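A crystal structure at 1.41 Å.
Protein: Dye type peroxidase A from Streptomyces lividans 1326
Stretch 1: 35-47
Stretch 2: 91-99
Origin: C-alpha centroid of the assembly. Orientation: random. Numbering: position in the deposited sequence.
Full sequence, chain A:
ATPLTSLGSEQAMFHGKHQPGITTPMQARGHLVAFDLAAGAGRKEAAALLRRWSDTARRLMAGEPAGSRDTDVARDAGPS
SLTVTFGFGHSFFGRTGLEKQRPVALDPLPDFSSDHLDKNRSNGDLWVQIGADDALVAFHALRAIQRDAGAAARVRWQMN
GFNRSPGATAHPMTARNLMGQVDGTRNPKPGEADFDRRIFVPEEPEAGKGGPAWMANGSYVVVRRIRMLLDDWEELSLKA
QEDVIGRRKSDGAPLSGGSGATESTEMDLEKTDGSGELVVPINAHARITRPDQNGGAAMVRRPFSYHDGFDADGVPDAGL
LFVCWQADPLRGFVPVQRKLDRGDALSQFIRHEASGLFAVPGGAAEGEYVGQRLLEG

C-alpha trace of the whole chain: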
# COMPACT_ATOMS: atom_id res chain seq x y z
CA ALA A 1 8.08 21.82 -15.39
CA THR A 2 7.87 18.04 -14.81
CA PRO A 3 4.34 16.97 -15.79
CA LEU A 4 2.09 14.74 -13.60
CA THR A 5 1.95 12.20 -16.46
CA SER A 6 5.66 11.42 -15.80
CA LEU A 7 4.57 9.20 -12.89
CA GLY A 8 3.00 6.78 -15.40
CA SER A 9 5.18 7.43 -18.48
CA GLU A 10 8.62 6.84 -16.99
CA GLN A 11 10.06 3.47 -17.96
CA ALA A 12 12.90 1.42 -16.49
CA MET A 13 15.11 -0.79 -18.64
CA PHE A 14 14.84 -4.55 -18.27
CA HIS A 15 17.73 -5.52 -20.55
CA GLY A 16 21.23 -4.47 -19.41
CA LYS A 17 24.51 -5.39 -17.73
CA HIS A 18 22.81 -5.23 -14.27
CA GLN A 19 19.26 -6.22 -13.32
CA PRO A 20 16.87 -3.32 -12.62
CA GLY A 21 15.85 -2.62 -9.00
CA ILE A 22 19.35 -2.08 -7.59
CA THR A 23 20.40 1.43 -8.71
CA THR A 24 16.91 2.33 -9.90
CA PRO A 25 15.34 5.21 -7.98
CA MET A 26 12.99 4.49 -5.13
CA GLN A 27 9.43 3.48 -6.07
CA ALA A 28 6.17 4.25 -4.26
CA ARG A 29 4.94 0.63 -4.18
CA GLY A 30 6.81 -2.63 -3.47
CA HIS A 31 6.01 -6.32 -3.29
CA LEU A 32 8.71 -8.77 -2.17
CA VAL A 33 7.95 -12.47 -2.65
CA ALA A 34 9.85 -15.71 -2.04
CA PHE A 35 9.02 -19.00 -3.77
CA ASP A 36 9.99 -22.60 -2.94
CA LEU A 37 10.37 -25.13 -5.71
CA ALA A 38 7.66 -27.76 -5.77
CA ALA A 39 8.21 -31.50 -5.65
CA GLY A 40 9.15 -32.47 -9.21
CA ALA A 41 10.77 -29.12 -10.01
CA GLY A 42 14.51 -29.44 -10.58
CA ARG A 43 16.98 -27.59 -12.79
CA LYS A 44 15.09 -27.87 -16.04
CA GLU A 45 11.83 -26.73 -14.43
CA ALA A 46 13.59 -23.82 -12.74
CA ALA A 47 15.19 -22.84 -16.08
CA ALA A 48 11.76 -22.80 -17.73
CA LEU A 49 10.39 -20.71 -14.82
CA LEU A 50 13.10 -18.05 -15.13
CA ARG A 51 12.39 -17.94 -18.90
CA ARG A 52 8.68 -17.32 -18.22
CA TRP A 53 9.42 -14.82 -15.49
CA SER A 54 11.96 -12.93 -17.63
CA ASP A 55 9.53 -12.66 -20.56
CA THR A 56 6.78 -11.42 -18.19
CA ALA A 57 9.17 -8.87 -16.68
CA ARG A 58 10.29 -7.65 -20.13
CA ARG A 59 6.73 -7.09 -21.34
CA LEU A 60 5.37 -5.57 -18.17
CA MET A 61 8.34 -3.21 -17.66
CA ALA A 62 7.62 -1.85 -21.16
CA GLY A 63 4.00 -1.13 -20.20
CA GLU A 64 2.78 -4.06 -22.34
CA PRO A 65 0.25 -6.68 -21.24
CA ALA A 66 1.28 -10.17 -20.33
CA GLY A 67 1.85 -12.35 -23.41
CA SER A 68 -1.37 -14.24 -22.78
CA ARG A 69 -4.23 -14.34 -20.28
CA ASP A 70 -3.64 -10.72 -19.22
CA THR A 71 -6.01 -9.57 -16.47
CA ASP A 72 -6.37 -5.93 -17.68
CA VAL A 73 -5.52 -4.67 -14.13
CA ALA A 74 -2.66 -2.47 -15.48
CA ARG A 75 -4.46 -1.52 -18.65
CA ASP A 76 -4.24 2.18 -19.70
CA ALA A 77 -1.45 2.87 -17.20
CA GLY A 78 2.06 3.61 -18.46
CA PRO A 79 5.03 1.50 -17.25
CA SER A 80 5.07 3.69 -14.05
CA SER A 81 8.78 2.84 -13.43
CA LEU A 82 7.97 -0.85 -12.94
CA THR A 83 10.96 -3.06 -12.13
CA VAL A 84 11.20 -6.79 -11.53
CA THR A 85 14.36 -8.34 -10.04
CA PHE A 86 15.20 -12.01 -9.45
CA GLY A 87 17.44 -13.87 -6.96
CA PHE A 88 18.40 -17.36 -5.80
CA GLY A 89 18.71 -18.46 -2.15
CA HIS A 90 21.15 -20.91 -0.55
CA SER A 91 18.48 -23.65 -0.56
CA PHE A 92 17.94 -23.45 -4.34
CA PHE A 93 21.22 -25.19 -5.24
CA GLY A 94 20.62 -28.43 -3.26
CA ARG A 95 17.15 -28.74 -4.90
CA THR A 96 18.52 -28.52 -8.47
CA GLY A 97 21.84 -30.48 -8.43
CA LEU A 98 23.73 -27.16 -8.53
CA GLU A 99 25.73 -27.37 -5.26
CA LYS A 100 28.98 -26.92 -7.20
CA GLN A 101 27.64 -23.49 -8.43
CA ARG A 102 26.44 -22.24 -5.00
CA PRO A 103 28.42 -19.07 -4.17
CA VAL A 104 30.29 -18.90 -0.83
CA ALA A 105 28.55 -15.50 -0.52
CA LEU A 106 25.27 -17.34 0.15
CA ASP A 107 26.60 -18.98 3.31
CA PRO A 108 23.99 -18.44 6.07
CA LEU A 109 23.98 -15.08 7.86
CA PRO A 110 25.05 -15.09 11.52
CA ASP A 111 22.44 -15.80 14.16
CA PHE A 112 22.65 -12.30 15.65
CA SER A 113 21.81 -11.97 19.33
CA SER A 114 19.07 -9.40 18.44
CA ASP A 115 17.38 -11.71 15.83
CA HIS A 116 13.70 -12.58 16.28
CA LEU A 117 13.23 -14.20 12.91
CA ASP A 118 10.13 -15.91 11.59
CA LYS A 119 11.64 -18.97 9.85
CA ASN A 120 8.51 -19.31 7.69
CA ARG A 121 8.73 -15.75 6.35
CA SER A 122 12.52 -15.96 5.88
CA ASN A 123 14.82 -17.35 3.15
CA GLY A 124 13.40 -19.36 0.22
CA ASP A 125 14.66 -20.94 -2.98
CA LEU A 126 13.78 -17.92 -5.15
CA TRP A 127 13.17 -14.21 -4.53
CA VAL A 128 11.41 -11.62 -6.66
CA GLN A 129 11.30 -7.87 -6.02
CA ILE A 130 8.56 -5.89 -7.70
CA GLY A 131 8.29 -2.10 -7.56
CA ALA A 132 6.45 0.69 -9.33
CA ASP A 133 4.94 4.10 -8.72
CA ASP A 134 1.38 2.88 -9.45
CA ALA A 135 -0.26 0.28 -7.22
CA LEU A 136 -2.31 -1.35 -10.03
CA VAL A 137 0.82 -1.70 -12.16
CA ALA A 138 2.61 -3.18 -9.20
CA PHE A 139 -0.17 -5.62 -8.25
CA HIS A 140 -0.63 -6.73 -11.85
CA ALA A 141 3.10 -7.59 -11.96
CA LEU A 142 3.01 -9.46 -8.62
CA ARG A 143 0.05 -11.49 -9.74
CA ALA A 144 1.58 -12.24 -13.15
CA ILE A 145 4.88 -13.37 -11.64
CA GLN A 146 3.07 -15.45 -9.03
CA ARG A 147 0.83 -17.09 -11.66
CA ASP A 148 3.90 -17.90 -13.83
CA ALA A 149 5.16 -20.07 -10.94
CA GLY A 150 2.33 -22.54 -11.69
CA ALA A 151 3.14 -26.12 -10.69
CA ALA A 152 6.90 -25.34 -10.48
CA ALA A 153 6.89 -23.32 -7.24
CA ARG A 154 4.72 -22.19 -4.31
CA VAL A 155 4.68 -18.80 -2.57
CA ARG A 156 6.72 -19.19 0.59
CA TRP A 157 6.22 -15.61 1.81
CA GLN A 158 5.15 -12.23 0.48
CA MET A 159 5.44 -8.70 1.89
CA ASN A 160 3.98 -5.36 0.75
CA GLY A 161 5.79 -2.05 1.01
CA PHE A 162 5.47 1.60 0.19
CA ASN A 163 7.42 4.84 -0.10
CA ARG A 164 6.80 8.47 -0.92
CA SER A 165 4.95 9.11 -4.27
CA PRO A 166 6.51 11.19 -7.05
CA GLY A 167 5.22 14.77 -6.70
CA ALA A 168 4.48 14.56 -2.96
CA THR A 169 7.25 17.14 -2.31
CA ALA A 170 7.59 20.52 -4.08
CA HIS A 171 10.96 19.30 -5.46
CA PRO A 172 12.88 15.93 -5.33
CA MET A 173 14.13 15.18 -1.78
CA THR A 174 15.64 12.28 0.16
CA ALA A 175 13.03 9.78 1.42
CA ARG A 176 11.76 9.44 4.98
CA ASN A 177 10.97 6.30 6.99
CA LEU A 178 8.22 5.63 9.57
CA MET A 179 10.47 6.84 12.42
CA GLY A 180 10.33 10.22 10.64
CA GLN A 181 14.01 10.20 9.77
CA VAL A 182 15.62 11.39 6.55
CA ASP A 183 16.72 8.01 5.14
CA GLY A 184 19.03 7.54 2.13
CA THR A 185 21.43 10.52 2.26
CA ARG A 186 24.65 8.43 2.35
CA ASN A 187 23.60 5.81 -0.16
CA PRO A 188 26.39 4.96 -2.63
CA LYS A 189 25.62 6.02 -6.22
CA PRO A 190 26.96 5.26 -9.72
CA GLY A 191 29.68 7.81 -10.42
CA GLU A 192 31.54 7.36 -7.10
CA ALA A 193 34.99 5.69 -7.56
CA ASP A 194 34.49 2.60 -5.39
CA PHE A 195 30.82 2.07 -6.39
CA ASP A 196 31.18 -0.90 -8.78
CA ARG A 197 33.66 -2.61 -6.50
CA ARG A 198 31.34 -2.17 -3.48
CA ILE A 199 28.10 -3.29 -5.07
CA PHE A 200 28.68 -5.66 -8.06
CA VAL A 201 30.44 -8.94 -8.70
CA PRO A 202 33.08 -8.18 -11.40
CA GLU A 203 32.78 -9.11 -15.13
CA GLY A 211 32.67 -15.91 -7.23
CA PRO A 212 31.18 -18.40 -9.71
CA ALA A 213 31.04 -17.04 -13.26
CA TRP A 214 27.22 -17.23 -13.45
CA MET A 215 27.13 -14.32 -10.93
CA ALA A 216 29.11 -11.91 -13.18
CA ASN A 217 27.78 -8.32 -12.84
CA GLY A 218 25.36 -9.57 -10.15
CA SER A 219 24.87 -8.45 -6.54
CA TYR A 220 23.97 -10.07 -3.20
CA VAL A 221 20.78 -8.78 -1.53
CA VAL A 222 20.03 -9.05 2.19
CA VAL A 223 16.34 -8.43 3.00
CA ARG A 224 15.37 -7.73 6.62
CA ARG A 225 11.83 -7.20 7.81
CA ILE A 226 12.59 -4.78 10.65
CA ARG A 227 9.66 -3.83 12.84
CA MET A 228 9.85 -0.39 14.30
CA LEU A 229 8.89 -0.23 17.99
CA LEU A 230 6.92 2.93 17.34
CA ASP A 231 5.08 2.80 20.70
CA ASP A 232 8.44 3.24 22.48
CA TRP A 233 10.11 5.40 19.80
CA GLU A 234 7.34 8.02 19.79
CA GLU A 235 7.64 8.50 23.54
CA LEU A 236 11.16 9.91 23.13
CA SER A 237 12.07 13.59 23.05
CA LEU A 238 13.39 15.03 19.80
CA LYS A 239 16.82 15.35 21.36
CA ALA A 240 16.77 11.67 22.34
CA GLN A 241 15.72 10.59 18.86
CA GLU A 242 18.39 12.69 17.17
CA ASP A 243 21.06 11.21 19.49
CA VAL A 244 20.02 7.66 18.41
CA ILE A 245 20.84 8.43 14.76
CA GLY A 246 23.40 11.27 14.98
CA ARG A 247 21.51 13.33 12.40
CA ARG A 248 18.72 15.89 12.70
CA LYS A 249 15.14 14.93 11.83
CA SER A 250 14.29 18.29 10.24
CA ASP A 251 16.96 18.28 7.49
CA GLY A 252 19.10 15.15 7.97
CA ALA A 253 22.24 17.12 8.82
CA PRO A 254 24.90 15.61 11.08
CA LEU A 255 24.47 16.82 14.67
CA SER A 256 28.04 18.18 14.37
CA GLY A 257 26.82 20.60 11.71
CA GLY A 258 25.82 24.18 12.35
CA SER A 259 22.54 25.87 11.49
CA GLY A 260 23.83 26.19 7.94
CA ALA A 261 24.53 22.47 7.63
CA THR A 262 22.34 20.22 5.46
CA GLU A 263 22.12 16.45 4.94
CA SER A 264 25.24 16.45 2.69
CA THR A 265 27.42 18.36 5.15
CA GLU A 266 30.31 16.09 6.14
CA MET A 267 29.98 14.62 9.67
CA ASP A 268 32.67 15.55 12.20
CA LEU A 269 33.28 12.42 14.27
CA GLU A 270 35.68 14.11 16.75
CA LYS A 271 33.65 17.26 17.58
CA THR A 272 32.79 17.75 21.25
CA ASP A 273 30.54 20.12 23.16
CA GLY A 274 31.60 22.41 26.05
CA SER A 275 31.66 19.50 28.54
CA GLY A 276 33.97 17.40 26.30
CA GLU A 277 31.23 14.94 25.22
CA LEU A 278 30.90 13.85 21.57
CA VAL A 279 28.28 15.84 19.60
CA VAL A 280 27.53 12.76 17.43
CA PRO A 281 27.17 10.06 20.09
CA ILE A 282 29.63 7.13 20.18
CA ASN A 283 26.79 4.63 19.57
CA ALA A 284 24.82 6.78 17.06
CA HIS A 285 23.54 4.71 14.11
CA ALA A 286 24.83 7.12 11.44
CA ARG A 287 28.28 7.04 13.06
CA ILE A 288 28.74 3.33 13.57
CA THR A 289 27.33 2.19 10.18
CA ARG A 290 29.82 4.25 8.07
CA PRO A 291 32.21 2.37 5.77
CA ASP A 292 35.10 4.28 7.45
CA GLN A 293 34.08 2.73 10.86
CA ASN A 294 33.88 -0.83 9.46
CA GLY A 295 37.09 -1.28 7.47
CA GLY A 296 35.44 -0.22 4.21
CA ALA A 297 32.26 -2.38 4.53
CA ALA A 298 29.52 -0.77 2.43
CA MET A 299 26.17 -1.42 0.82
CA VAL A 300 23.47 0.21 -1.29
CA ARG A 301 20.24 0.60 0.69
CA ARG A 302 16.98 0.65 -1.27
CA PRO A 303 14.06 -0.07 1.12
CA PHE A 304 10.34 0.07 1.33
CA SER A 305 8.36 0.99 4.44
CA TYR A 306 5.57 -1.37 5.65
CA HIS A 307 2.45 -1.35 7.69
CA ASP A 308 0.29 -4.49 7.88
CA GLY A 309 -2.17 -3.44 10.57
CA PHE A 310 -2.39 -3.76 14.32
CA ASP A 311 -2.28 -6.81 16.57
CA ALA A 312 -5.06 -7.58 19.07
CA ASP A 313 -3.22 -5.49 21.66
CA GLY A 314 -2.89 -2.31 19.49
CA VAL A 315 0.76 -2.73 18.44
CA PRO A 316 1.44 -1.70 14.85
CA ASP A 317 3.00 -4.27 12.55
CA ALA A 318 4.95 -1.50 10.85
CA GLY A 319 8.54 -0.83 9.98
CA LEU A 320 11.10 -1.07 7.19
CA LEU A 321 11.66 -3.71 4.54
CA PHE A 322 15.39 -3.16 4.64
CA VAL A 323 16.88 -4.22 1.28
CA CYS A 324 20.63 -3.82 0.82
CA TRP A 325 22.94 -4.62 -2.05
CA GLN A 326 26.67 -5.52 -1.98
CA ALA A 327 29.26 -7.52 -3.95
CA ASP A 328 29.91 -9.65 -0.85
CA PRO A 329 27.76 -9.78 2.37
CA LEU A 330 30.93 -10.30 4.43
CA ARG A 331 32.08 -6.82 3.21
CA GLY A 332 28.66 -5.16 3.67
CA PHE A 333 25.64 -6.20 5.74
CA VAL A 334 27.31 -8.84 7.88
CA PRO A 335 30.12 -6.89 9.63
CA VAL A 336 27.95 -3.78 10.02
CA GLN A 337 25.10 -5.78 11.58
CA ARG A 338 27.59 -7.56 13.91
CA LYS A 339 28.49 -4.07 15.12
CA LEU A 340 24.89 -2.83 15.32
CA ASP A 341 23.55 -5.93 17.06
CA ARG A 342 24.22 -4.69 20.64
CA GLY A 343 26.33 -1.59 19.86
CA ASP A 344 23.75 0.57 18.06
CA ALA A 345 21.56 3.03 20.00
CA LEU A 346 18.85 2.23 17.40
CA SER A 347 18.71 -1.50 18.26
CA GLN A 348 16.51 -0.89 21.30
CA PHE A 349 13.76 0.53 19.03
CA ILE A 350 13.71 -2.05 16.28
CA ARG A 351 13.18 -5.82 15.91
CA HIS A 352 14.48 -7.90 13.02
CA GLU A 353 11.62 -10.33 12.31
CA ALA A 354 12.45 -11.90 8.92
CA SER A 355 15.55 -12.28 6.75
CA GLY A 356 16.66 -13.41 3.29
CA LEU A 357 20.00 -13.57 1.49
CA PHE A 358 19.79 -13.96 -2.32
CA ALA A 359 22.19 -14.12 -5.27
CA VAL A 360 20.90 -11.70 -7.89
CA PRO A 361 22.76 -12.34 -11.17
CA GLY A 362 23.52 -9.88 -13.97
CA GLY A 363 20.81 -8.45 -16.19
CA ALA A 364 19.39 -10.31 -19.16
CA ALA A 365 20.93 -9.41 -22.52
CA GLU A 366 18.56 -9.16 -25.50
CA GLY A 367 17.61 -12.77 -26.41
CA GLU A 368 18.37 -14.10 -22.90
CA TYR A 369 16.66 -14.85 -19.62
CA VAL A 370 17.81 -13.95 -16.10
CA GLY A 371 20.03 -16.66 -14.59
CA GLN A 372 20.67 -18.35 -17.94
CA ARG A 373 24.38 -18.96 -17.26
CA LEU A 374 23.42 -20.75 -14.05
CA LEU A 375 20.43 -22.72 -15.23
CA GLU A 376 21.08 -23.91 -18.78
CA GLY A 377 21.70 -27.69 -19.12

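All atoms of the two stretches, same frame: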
# COMPACT_ATOMS: atom_id res chain seq x y z
N PHE A 35 9.63 -17.77 -3.30
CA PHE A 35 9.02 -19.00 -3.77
C PHE A 35 9.90 -20.19 -3.38
O PHE A 35 11.14 -20.04 -3.38
CB PHE A 35 8.88 -19.00 -5.30
CG PHE A 35 7.94 -17.97 -5.84
CD1 PHE A 35 8.40 -16.69 -6.12
CD2 PHE A 35 6.62 -18.27 -6.14
CE1 PHE A 35 7.57 -15.71 -6.65
CE2 PHE A 35 5.77 -17.28 -6.67
CZ PHE A 35 6.25 -16.00 -6.91
N ASP A 36 9.29 -21.32 -3.05
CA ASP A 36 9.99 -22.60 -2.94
C ASP A 36 9.63 -23.52 -4.09
O ASP A 36 8.46 -23.65 -4.46
CB ASP A 36 9.69 -23.31 -1.63
CG ASP A 36 10.35 -22.63 -0.44
OD1 ASP A 36 11.42 -22.04 -0.61
OD2 ASP A 36 9.81 -22.75 0.68
N LEU A 37 10.64 -24.16 -4.65
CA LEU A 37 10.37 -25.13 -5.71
C LEU A 37 9.50 -26.28 -5.21
O LEU A 37 9.65 -26.75 -4.09
CB LEU A 37 11.70 -25.66 -6.27
CG LEU A 37 12.53 -24.66 -7.08
CD1 LEU A 37 13.91 -25.24 -7.30
CD2 LEU A 37 11.91 -24.35 -8.40
N ALA A 38 8.55 -26.67 -6.06
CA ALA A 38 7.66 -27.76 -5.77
C ALA A 38 8.39 -29.10 -5.94
O ALA A 38 9.41 -29.19 -6.63
CB ALA A 38 6.47 -27.69 -6.71
N ALA A 39 7.82 -30.13 -5.34
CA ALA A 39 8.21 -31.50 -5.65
C ALA A 39 8.09 -31.72 -7.17
O ALA A 39 7.08 -31.37 -7.80
CB ALA A 39 7.33 -32.47 -4.88
N GLY A 40 9.13 -32.25 -7.77
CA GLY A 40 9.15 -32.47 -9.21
C GLY A 40 9.74 -31.34 -10.02
O GLY A 40 9.89 -31.47 -11.23
N ALA A 41 10.11 -30.24 -9.36
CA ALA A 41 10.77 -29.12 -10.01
C ALA A 41 12.25 -29.17 -9.67
O ALA A 41 12.64 -28.97 -8.51
CB ALA A 41 10.16 -27.79 -9.55
N GLY A 42 13.06 -29.47 -10.67
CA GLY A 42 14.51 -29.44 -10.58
C GLY A 42 15.07 -28.39 -11.51
O GLY A 42 14.44 -27.37 -11.78
N ARG A 43 16.28 -28.62 -12.01
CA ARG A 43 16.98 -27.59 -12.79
C ARG A 43 16.22 -27.16 -14.03
O ARG A 43 16.08 -25.98 -14.31
CB ARG A 43 18.38 -28.08 -13.22
CG ARG A 43 19.19 -27.01 -13.95
CD ARG A 43 20.58 -27.49 -14.31
NE ARG A 43 20.56 -28.57 -15.30
N LYS A 44 15.75 -28.14 -14.79
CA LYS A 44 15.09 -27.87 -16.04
C LYS A 44 13.78 -27.12 -15.82
O LYS A 44 13.44 -26.24 -16.58
CB LYS A 44 14.91 -29.16 -16.86
CG LYS A 44 16.22 -29.63 -17.52
CD LYS A 44 15.96 -30.51 -18.75
N GLU A 45 13.08 -27.43 -14.74
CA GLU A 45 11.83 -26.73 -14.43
C GLU A 45 12.10 -25.32 -13.93
O GLU A 45 11.37 -24.38 -14.25
CB GLU A 45 10.99 -27.52 -13.42
CG GLU A 45 10.44 -28.84 -13.99
CD GLU A 45 11.44 -29.98 -14.04
OE1 GLU A 45 12.44 -29.96 -13.29
OE2 GLU A 45 11.23 -30.92 -14.84
N ALA A 46 13.15 -25.15 -13.14
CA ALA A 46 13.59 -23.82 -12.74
C ALA A 46 14.05 -22.97 -13.93
O ALA A 46 13.77 -21.77 -13.96
CB ALA A 46 14.72 -23.91 -11.72
N ALA A 47 14.77 -23.57 -14.89
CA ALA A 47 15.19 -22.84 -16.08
C ALA A 47 13.99 -22.33 -16.87
O ALA A 47 13.93 -21.17 -17.25
CB ALA A 47 16.10 -23.70 -16.95
N SER A 91 19.21 -22.39 -0.43
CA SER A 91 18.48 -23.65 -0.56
C SER A 91 18.25 -24.08 -2.00
O SER A 91 18.13 -25.26 -2.27
CB SER A 91 17.15 -23.57 0.20
OG SER A 91 16.39 -22.48 -0.28
N PHE A 92 18.20 -23.13 -2.93
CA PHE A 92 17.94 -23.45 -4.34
C PHE A 92 18.87 -24.52 -4.93
O PHE A 92 18.43 -25.38 -5.72
CB PHE A 92 18.07 -22.17 -5.16
CG PHE A 92 17.80 -22.35 -6.63
CD1 PHE A 92 16.50 -22.29 -7.13
CD2 PHE A 92 18.85 -22.56 -7.54
CE1 PHE A 92 16.26 -22.44 -8.50
CE2 PHE A 92 18.60 -22.72 -8.89
CZ PHE A 92 17.30 -22.66 -9.38
N PHE A 93 20.14 -24.47 -4.54
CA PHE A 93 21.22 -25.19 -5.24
C PHE A 93 21.17 -26.69 -4.92
O PHE A 93 21.34 -27.53 -5.81
CB PHE A 93 22.57 -24.49 -4.94
CG PHE A 93 22.62 -23.08 -5.47
CD1 PHE A 93 22.06 -22.03 -4.73
CD2 PHE A 93 23.09 -22.82 -6.74
CE1 PHE A 93 22.03 -20.75 -5.24
CE2 PHE A 93 23.09 -21.53 -7.26
CZ PHE A 93 22.53 -20.48 -6.51
N GLY A 94 20.85 -27.03 -3.67
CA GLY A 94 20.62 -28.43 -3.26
C GLY A 94 19.33 -29.07 -3.80
O GLY A 94 19.19 -30.31 -3.76
N ARG A 95 18.38 -28.25 -4.27
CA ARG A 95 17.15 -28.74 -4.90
C ARG A 95 17.28 -28.99 -6.41
O ARG A 95 16.42 -29.64 -7.00
CB ARG A 95 15.96 -27.80 -4.57
CG ARG A 95 15.28 -28.18 -3.26
CD ARG A 95 14.78 -27.02 -2.44
NE ARG A 95 14.53 -27.46 -1.06
CZ ARG A 95 14.27 -26.68 -0.01
NH1 ARG A 95 14.16 -25.36 -0.13
NH2 ARG A 95 14.08 -27.24 1.19
N THR A 96 18.37 -28.52 -7.02
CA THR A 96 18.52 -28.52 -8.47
C THR A 96 19.80 -29.21 -8.97
O THR A 96 20.09 -29.13 -10.16
CB THR A 96 18.47 -27.08 -9.00
OG1 THR A 96 19.40 -26.26 -8.26
CG2 THR A 96 17.05 -26.51 -8.87
N GLY A 97 20.54 -29.87 -8.08
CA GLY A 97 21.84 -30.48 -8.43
C GLY A 97 22.90 -29.45 -8.77
O GLY A 97 23.79 -29.71 -9.56
N LEU A 98 22.82 -28.26 -8.16
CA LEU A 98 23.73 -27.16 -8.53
C LEU A 98 24.61 -26.71 -7.37
O LEU A 98 25.09 -25.57 -7.36
CB LEU A 98 22.94 -26.01 -9.14
CG LEU A 98 22.34 -26.31 -10.51
CD1 LEU A 98 21.36 -25.21 -10.92
CD2 LEU A 98 23.42 -26.49 -11.57
N GLU A 99 24.88 -27.63 -6.44
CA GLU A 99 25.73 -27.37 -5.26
C GLU A 99 27.10 -26.82 -5.66
O GLU A 99 27.58 -25.85 -5.10
CB GLU A 99 25.90 -28.66 -4.42
CG GLU A 99 24.61 -29.21 -3.76
CD GLU A 99 23.85 -30.24 -4.59
OE1 GLU A 99 23.91 -30.22 -5.85
OE2 GLU A 99 23.17 -31.08 -3.96
O HOH W 1 13.05 -23.24 1.33
O HOH W 2 17.64 -30.96 -11.25

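The segment 91-99 lies against the end of strand 35-37, Ala41 and Gly42 just ahead of the helix beginning at Arg43, and that helix's first turn. No direct hydrogen bond joins the modelled atoms of the two stretches, which meet through apolar contacts and two bridging waters. The closest CA atoms across the stretches are those of Gly42 and Thr96, 4.6 Å apart.

Phe92 (chi1 t) sets its ring against two apolar side chains of stretch 1: Leu37 CD1 lies 3.8 Å from Phe92 CE1, while Ala46 CB meets the ring edge, 3.7 Å from Phe92 CZ. The Arg95 guanidinium lies near the Asp36 carboxylate, but at 4.3 Å Asp36 OD1 and Arg95 NH1 are too far apart for a salt bridge. A water links the opposite charges instead, donating to Asp36 OD1 and accepting from Arg95 NH1, both at 2.8 Å.

Thr96 turns its hydroxyl back to its own segment, OG1 donating to Phe92 O at 2.9 Å. Thr96 CG2 packs 3.7 Å from Leu37 CD1 and 3.8 Å from Gly42 C. A second water accepts from Arg43 N (2.8 Å) and donates weakly to Thr96 O (3.2 Å), joining the start of the helix to stretch 2. Beyond Gly97, Leu98 CD2 rests 4.1 Å from Arg43 CD, an aliphatic contact that ends the interface.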